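Local atomic coordinates of putative uncharacterized protein (Chaetomium thermophilum, PDB entry 5T8V), a protein that probably loads the cohesin ring onto chromatin, the chain here being the C-terminal, HEAT-repeat part of the Scc2 loader. Residues 191-196 with 242-247. Sequence-based numbering, arbitrary orientation.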
# COMPACT_ATOMS: atom_id res chain seq x y z
N ARG A 191 12.25 60.03 -0.41
CA ARG A 191 11.22 60.88 0.17
C ARG A 191 10.45 61.64 -0.90
O ARG A 191 9.29 62.00 -0.69
CB ARG A 191 11.84 61.87 1.15
CG ARG A 191 10.83 62.42 2.16
CD ARG A 191 11.51 63.18 3.28
NE ARG A 191 10.71 63.17 4.49
CZ ARG A 191 11.13 63.60 5.68
NH1 ARG A 191 12.36 64.09 5.82
NH2 ARG A 191 10.32 63.54 6.72
N ARG A 192 11.09 61.90 -2.04
CA ARG A 192 10.37 62.52 -3.15
C ARG A 192 9.59 61.48 -3.95
O ARG A 192 8.57 61.82 -4.56
CB ARG A 192 11.34 63.27 -4.06
CG ARG A 192 12.14 64.35 -3.34
CD ARG A 192 12.87 65.25 -4.32
NE ARG A 192 11.95 65.99 -5.18
CZ ARG A 192 12.32 66.84 -6.13
NH1 ARG A 192 13.61 67.07 -6.35
NH2 ARG A 192 11.41 67.47 -6.85
N ILE A 193 10.05 60.23 -3.96
CA ILE A 193 9.32 59.20 -4.71
C ILE A 193 8.02 58.83 -3.99
O ILE A 193 6.98 58.62 -4.64
CB ILE A 193 10.20 57.97 -4.94
CG1 ILE A 193 11.41 58.36 -5.79
CG2 ILE A 193 9.40 56.86 -5.64
CD1 ILE A 193 12.44 57.26 -5.92
N LEU A 194 8.05 58.73 -2.66
CA LEU A 194 6.89 58.20 -1.93
C LEU A 194 5.61 58.98 -2.21
O LEU A 194 4.60 58.35 -2.55
CB LEU A 194 7.20 58.18 -0.43
CG LEU A 194 7.54 56.80 0.14
CD1 LEU A 194 8.74 56.19 -0.58
CD2 LEU A 194 7.80 56.90 1.63
N PRO A 195 5.57 60.31 -2.07
CA PRO A 195 4.32 61.03 -2.36
C PRO A 195 3.77 60.72 -3.74
O PRO A 195 2.54 60.64 -3.91
CB PRO A 195 4.73 62.50 -2.21
CG PRO A 195 5.87 62.47 -1.28
CD PRO A 195 6.62 61.21 -1.57
N LEU A 196 4.64 60.55 -4.74
CA LEU A 196 4.18 60.18 -6.07
C LEU A 196 3.46 58.84 -6.04
O LEU A 196 2.38 58.68 -6.62
CB LEU A 196 5.38 60.14 -7.02
CG LEU A 196 5.09 59.76 -8.47
CD1 LEU A 196 4.26 60.83 -9.16
CD2 LEU A 196 6.40 59.54 -9.21
N ASP A 242 17.14 45.42 -1.16
CA ASP A 242 17.34 45.60 -2.59
C ASP A 242 16.11 46.20 -3.26
O ASP A 242 15.85 45.96 -4.45
CB ASP A 242 17.72 44.27 -3.26
CG ASP A 242 16.96 43.09 -2.71
OD1 ASP A 242 15.83 43.29 -2.22
OD2 ASP A 242 17.50 41.97 -2.77
N SER A 243 15.36 47.02 -2.53
CA SER A 243 14.21 47.74 -3.05
C SER A 243 14.43 49.23 -2.85
O SER A 243 14.89 49.66 -1.79
CB SER A 243 12.92 47.31 -2.37
OG SER A 243 12.99 47.54 -0.97
N VAL A 244 14.08 50.02 -3.87
CA VAL A 244 14.27 51.47 -3.79
C VAL A 244 13.50 52.04 -2.60
O VAL A 244 14.02 52.86 -1.84
CB VAL A 244 13.85 52.14 -5.11
CG1 VAL A 244 14.01 53.65 -5.02
CG2 VAL A 244 14.68 51.59 -6.26
N ILE A 245 12.24 51.62 -2.45
CA ILE A 245 11.39 52.08 -1.36
C ILE A 245 10.86 50.87 -0.61
O ILE A 245 11.08 49.72 -1.00
CB ILE A 245 10.23 52.96 -1.87
CG1 ILE A 245 9.36 52.20 -2.87
CG2 ILE A 245 10.77 54.24 -2.50
CD1 ILE A 245 8.12 52.95 -3.32
N GLU A 246 10.15 51.14 0.49
CA GLU A 246 9.60 50.08 1.30
C GLU A 246 8.67 49.19 0.48
O GLU A 246 7.76 49.67 -0.20
CB GLU A 246 8.84 50.66 2.49
CG GLU A 246 9.74 51.27 3.56
CD GLU A 246 8.96 51.88 4.71
OE1 GLU A 246 7.72 51.94 4.62
OE2 GLU A 246 9.60 52.30 5.70
N THR A 247 8.92 47.88 0.54
CA THR A 247 8.13 46.92 -0.21
C THR A 247 6.64 47.03 0.09
O THR A 247 5.80 46.78 -0.79
CB THR A 247 8.63 45.50 0.10
OG1 THR A 247 8.71 45.33 1.52
CG2 THR A 247 10.01 45.28 -0.51
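I193 and L194, near the start of helix 190-213, meet V244 and I245 of the loop that leads into helix 247-267, an apolar joint between a helix and an inter-helix loop in the helical-repeat (HEAT) architecture of this cohesin loader. No hydrogen bond crosses the interface; the evidence for association is methyl-to-methyl proximity and 162 Å² of buried surface, summed over both sides. The nearest approach is L194 CD1 to I245 CG2 at 3.4 Å, and the two side chains run past one another in opposite directions. I193 makes two looser contacts with different branches: CD1 reaches V244 CG1 at 4.0 Å, with the side chains crossing at about a right angle, while CG2 faces I245 CG2 at 4.3 Å. Because I193 CG1 stands anti to its carbonyl carbon (chi1 -62°) and the chain continues extended, CD1 goes to V244 while CG2 is left on the I245 side. I245 CG2 is the methyl that both consecutive helix residues approach, and L194 CD1 also comes within 3.8 Å of I245 CB. The closest CA atoms, those of L194 and I245, are 7.6 Å apart, and every contact within 4.5 Å is between side chains.

In the next shell, L186 of helix 180-187 touches both I193 and V244, and L173 also packs on V244, extending the apolar cluster. Within the loop, the backbone is tied back on itself at I245 by S243, whose OG donates to I245 O at 2.9 Å from above the carbonyl plane, 35° out of it.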